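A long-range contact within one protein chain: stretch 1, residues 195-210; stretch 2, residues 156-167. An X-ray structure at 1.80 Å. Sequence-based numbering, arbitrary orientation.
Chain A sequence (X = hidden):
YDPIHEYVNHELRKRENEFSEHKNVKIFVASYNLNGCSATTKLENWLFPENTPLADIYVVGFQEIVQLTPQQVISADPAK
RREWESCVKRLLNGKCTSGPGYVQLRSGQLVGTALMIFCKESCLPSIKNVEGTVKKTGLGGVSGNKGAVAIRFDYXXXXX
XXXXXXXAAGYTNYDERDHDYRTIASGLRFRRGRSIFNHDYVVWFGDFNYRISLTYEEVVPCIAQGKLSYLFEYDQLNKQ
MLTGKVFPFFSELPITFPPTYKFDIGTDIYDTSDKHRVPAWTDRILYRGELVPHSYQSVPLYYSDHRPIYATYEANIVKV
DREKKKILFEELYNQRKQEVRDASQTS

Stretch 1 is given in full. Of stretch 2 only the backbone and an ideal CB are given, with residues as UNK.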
# COMPACT_ATOMS: atom_id res chain seq x y z
N SER A 195 -2.60 14.71 -6.19
CA SER A 195 -3.31 13.94 -5.18
C SER A 195 -2.95 12.47 -5.22
O SER A 195 -2.26 12.01 -6.11
CB SER A 195 -4.83 14.04 -5.35
OG SER A 195 -5.24 13.13 -6.38
N ILE A 196 -3.45 11.71 -4.26
CA ILE A 196 -3.11 10.29 -4.27
C ILE A 196 -3.83 9.52 -5.41
O ILE A 196 -3.37 8.45 -5.88
CB ILE A 196 -3.48 9.59 -2.90
CG1 ILE A 196 -4.97 9.71 -2.59
CG2 ILE A 196 -2.64 10.15 -1.76
CD1 ILE A 196 -5.43 8.71 -1.57
N PHE A 197 -4.94 10.08 -5.90
CA PHE A 197 -5.73 9.36 -6.87
C PHE A 197 -5.25 9.41 -8.28
O PHE A 197 -5.60 8.55 -9.11
CB PHE A 197 -7.19 9.82 -6.79
CG PHE A 197 -7.80 9.61 -5.42
CD1 PHE A 197 -7.94 10.68 -4.53
CD2 PHE A 197 -8.17 8.33 -4.99
CE1 PHE A 197 -8.43 10.50 -3.24
CE2 PHE A 197 -8.66 8.12 -3.70
CZ PHE A 197 -8.79 9.20 -2.82
N ASN A 198 -4.38 10.39 -8.55
CA ASN A 198 -3.81 10.60 -9.86
C ASN A 198 -2.69 9.60 -10.17
O ASN A 198 -1.61 10.05 -10.54
CB ASN A 198 -3.20 12.03 -9.92
CG ASN A 198 -4.23 13.18 -9.64
OD1 ASN A 198 -3.87 14.26 -9.05
ND2 ASN A 198 -5.49 12.98 -10.09
N HIS A 199 -2.94 8.28 -10.00
CA HIS A 199 -2.00 7.21 -10.23
C HIS A 199 -2.67 5.97 -10.82
O HIS A 199 -3.84 5.70 -10.51
CB HIS A 199 -1.37 6.78 -8.89
CG HIS A 199 -0.55 7.87 -8.26
ND1 HIS A 199 -1.09 8.82 -7.42
CD2 HIS A 199 0.72 8.24 -8.48
CE1 HIS A 199 -0.18 9.75 -7.17
NE2 HIS A 199 0.93 9.43 -7.81
N ASP A 200 -1.92 5.19 -11.58
CA ASP A 200 -2.42 3.90 -12.10
C ASP A 200 -2.69 2.91 -10.97
O ASP A 200 -3.70 2.18 -10.99
CB ASP A 200 -1.40 3.31 -13.06
CG ASP A 200 -1.17 4.24 -14.23
OD1 ASP A 200 -2.14 4.44 -15.01
OD2 ASP A 200 -0.10 4.86 -14.32
N TYR A 201 -1.77 2.86 -9.99
CA TYR A 201 -1.91 1.95 -8.86
C TYR A 201 -1.74 2.69 -7.53
O TYR A 201 -0.80 3.50 -7.38
CB TYR A 201 -0.83 0.85 -8.94
CG TYR A 201 -0.77 0.13 -10.27
CD1 TYR A 201 0.43 -0.00 -10.94
CD2 TYR A 201 -1.93 -0.47 -10.82
CE1 TYR A 201 0.54 -0.72 -12.13
CE2 TYR A 201 -1.86 -1.18 -12.00
CZ TYR A 201 -0.63 -1.31 -12.66
OH TYR A 201 -0.54 -1.99 -13.84
N VAL A 202 -2.63 2.42 -6.55
CA VAL A 202 -2.50 3.04 -5.24
C VAL A 202 -2.64 1.91 -4.20
O VAL A 202 -3.59 1.09 -4.32
CB VAL A 202 -3.65 4.05 -4.96
CG1 VAL A 202 -3.47 4.64 -3.55
CG2 VAL A 202 -3.70 5.17 -6.02
N VAL A 203 -1.77 1.83 -3.20
CA VAL A 203 -1.92 0.79 -2.16
C VAL A 203 -1.93 1.60 -0.90
O VAL A 203 -1.02 2.43 -0.66
CB VAL A 203 -0.75 -0.24 -2.10
CG1 VAL A 203 -0.96 -1.20 -0.91
CG2 VAL A 203 -0.72 -1.05 -3.40
N TRP A 204 -3.02 1.45 -0.11
CA TRP A 204 -3.16 2.25 1.12
C TRP A 204 -3.33 1.20 2.22
O TRP A 204 -4.22 0.35 2.13
CB TRP A 204 -4.37 3.14 1.03
CG TRP A 204 -4.58 4.12 2.10
CD1 TRP A 204 -4.10 4.10 3.39
CD2 TRP A 204 -5.39 5.30 2.00
NE1 TRP A 204 -4.55 5.19 4.07
CE2 TRP A 204 -5.35 5.94 3.24
CE3 TRP A 204 -6.15 5.86 0.97
CZ2 TRP A 204 -6.06 7.14 3.50
CZ3 TRP A 204 -6.85 7.08 1.23
CH2 TRP A 204 -6.79 7.69 2.47
N PHE A 205 -2.53 1.28 3.27
CA PHE A 205 -2.54 0.24 4.25
C PHE A 205 -2.05 0.69 5.62
O PHE A 205 -1.55 1.80 5.76
CB PHE A 205 -1.58 -0.91 3.76
CG PHE A 205 -0.07 -0.50 3.75
CD1 PHE A 205 0.75 -0.82 4.84
CD2 PHE A 205 0.49 0.18 2.67
CE1 PHE A 205 2.11 -0.47 4.84
CE2 PHE A 205 1.84 0.55 2.64
CZ PHE A 205 2.67 0.21 3.74
N GLY A 206 -2.19 -0.20 6.60
CA GLY A 206 -1.68 0.09 7.95
C GLY A 206 -2.65 -0.31 9.03
O GLY A 206 -3.44 -1.21 8.84
N ASP A 207 -2.57 0.37 10.18
CA ASP A 207 -3.43 0.05 11.32
C ASP A 207 -4.59 1.03 11.18
O ASP A 207 -4.58 2.15 11.73
CB ASP A 207 -2.67 0.31 12.63
CG ASP A 207 -3.52 -0.05 13.86
OD1 ASP A 207 -4.76 -0.26 13.69
OD2 ASP A 207 -2.95 -0.09 14.99
N PHE A 208 -5.60 0.59 10.44
CA PHE A 208 -6.77 1.44 10.23
C PHE A 208 -7.65 1.44 11.48
O PHE A 208 -8.57 2.24 11.60
CB PHE A 208 -7.58 1.01 8.98
CG PHE A 208 -6.84 1.13 7.68
CD1 PHE A 208 -5.71 1.96 7.55
CD2 PHE A 208 -7.34 0.48 6.52
CE1 PHE A 208 -5.11 2.16 6.31
CE2 PHE A 208 -6.75 0.67 5.30
CZ PHE A 208 -5.64 1.52 5.18
N ASN A 209 -7.42 0.48 12.39
CA ASN A 209 -8.10 0.44 13.66
C ASN A 209 -9.56 0.04 13.68
O ASN A 209 -10.18 0.11 14.73
CB ASN A 209 -7.93 1.76 14.46
CG ASN A 209 -6.97 1.61 15.71
OD1 ASN A 209 -7.02 0.62 16.42
ND2 ASN A 209 -6.06 2.60 15.91
N TYR A 210 -10.08 -0.40 12.54
CA TYR A 210 -11.47 -0.85 12.50
C TYR A 210 -11.58 -2.15 13.26
O TYR A 210 -10.65 -3.02 13.22
CB TYR A 210 -11.94 -1.01 11.08
CG TYR A 210 -12.19 0.33 10.38
CD1 TYR A 210 -11.19 0.95 9.63
CD2 TYR A 210 -13.45 0.94 10.44
CE1 TYR A 210 -11.43 2.14 8.94
CE2 TYR A 210 -13.69 2.15 9.78
CZ TYR A 210 -12.64 2.73 9.02
OH TYR A 210 -12.88 3.89 8.35
N UNK A 156 8.88 3.75 -15.06
CA UNK A 156 8.76 3.99 -16.50
C UNK A 156 7.56 4.94 -16.62
O UNK A 156 7.54 5.96 -15.93
CB UNK A 156 8.57 2.70 -17.30
N UNK A 157 6.55 4.64 -17.44
CA UNK A 157 5.44 5.58 -17.56
C UNK A 157 4.20 5.18 -16.76
O UNK A 157 3.08 5.59 -17.08
CB UNK A 157 5.06 5.73 -19.03
N UNK A 158 4.39 4.39 -15.72
CA UNK A 158 3.25 3.96 -14.90
C UNK A 158 3.39 4.63 -13.53
O UNK A 158 4.47 4.55 -12.96
CB UNK A 158 3.19 2.44 -14.77
N UNK A 159 2.32 5.24 -13.01
CA UNK A 159 2.39 5.94 -11.71
C UNK A 159 1.92 5.12 -10.52
O UNK A 159 0.85 4.51 -10.60
CB UNK A 159 1.55 7.22 -11.77
N UNK A 160 2.74 5.04 -9.45
CA UNK A 160 2.34 4.29 -8.27
C UNK A 160 2.33 5.16 -7.02
O UNK A 160 3.18 6.02 -6.86
CB UNK A 160 3.27 3.10 -8.07
N UNK A 161 1.34 4.95 -6.14
CA UNK A 161 1.32 5.73 -4.93
C UNK A 161 1.09 4.80 -3.77
O UNK A 161 0.14 4.00 -3.79
CB UNK A 161 0.25 6.82 -4.99
N UNK A 162 1.96 4.90 -2.75
CA UNK A 162 1.85 4.11 -1.55
C UNK A 162 1.58 4.97 -0.32
O UNK A 162 2.26 6.02 -0.06
CB UNK A 162 3.13 3.29 -1.35
N UNK A 163 0.59 4.52 0.47
CA UNK A 163 0.22 5.23 1.66
C UNK A 163 0.10 4.31 2.85
O UNK A 163 -0.58 3.28 2.75
CB UNK A 163 -1.10 5.98 1.44
N UNK A 164 0.81 4.63 3.95
CA UNK A 164 0.56 3.86 5.17
C UNK A 164 -0.09 4.83 6.19
O UNK A 164 0.14 6.04 6.16
CB UNK A 164 1.85 3.24 5.72
N UNK A 165 -0.94 4.33 7.10
CA UNK A 165 -1.62 5.17 8.08
C UNK A 165 -1.83 4.48 9.40
O UNK A 165 -1.70 3.22 9.51
CB UNK A 165 -2.97 5.63 7.53
N UNK A 166 -2.18 5.31 10.37
CA UNK A 166 -2.56 4.82 11.70
C UNK A 166 -3.75 5.66 11.99
O UNK A 166 -3.61 6.90 12.15
CB UNK A 166 -1.46 4.94 12.76
N UNK A 167 -4.96 5.05 11.99
CA UNK A 167 -6.18 5.83 12.22
C UNK A 167 -6.72 5.79 13.62
O UNK A 167 -6.20 5.07 14.54
CB UNK A 167 -7.28 5.35 11.27

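Strand 158-166 lies parallel to strand 201-205, their axes 4.7 Å apart at the closest; because the strand is extended, successive CB atoms along it point to opposite faces of the sheet.

Positions 156 and 157 have ideal CB atoms beyond the reach of stretch 1, which therefore says little about them. At 156 phi/psi of 55°/-127° would favour glycine, yet the residue is Glu 156; at 157 the angles are ordinary and almost any polar residue would do, and it is Asp 157. At 158, CB points sideways, 4.9 Å from Tyr 201 CE1, so a small or branched residue would fit. It is Thr 158, whose CG2 lies 3.6 Å from Tyr 201 CE1.

At 159 a side chain would have room, and ordinary backbone angles demand nothing special. Gly 159 makes its contacts through the backbone: its N donates to Asp 200 OD2 (2.8 Å), and its O accepts from Tyr 201 N (3.2 Å).

Position 160 shares a face with Tyr 201 and Val 203, which favours an apolar residue. Leu 160 sets CD2 at the edge of the tyrosine ring, 3.9 Å from Tyr 201 CD1.

Position 161 faces a tighter site, its ideal CB only 3.4 Å from His 199 ND1, with Ile 196 beyond. Alanine, serine, cysteine or perhaps valine would suit. Cys 161 lays CB over the imidazole face and brings SG to 4.0 Å from Ile 196 CG2.

At 162, beside Val 203, apolar or aromatic residues are reasonable. The end of Phe 162 comes nearer stretch 1, CD2 lying 3.7 Å from Val 203 CB.

Position 163 looks onto Trp 204, with Val 202 and Ile 196 nearby: a branched aliphatic is the natural choice. Ile 163 places CG2 over the indole's five-membered ring and packs CD1 3.6 Å from Val 202 CG1.

At 164 the ideal CB is 3.7 Å from Phe 205 O, an acceptor inviting serine or threonine, although valine could also pack on the ring. Thr 164 does both: OG1 donates to Phe 205 O (3.2 Å), and CB covers the phenyl face.

At 165 the ideal CB is 3.8 Å from Trp 204 NE1, a donor that a small side chain with an acceptor, such as serine, could meet. Ser 165 OG accepts from Trp 204 NE1 at 3.0 Å.

At 166, Asp 207 favours a polar or basic residue. His 166 brings CE1 to 3.4 Å from Asp 207 OD2.

Finally, 167 adjoins Phe 208 and Tyr 210, suiting a sizeable aliphatic. Leu 167 packs CD1 3.9 Å from Phe 208 CB, while its backbone O accepts from Asn 209 ND2 (2.8 Å).

Stretch 2 156-167: EDTGLCFITSHL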
# COMPACT_ATOMS: atom_id res chain seq x y z
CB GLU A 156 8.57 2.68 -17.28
CG GLU A 156 9.79 1.77 -17.26
CD GLU A 156 11.10 2.35 -17.86
OE1 GLU A 156 11.13 3.41 -18.51
OE2 GLU A 156 12.14 1.71 -17.66
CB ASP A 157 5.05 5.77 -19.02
CG ASP A 157 6.19 6.39 -19.85
OD1 ASP A 157 7.02 5.66 -20.39
OD2 ASP A 157 6.24 7.62 -19.93
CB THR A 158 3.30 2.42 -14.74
OG1 THR A 158 3.08 1.81 -16.05
CG2 THR A 158 2.19 1.97 -13.77
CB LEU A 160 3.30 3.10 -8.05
CG LEU A 160 3.35 2.07 -9.20
CD1 LEU A 160 4.54 2.44 -10.15
CD2 LEU A 160 3.52 0.67 -8.58
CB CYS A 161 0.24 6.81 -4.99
SG CYS A 161 0.07 7.80 -3.47
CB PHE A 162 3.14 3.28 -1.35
CG PHE A 162 3.35 2.32 -2.41
CD1 PHE A 162 4.09 2.66 -3.55
CD2 PHE A 162 2.74 1.03 -2.32
CE1 PHE A 162 4.25 1.75 -4.60
CE2 PHE A 162 2.89 0.12 -3.35
CZ PHE A 162 3.64 0.47 -4.48
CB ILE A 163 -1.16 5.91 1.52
CG1 ILE A 163 -1.22 6.68 0.20
CG2 ILE A 163 -1.45 6.81 2.72
CD1 ILE A 163 -2.41 6.36 -0.59
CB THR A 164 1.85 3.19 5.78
OG1 THR A 164 1.43 2.28 6.78
CG2 THR A 164 2.77 4.28 6.43
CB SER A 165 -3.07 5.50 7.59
OG SER A 165 -2.91 6.16 6.37
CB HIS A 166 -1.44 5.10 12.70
CG HIS A 166 -1.56 4.36 13.99
ND1 HIS A 166 -2.67 3.62 14.36
CD2 HIS A 166 -0.71 4.34 15.05
CE1 HIS A 166 -2.49 3.17 15.61
NE2 HIS A 166 -1.31 3.59 16.03
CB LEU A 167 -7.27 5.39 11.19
CG LEU A 167 -6.83 5.26 9.74
CD1 LEU A 167 -8.08 4.87 8.86
CD2 LEU A 167 -6.13 6.63 9.22
O HOH W 1 0.68 7.02 -15.80
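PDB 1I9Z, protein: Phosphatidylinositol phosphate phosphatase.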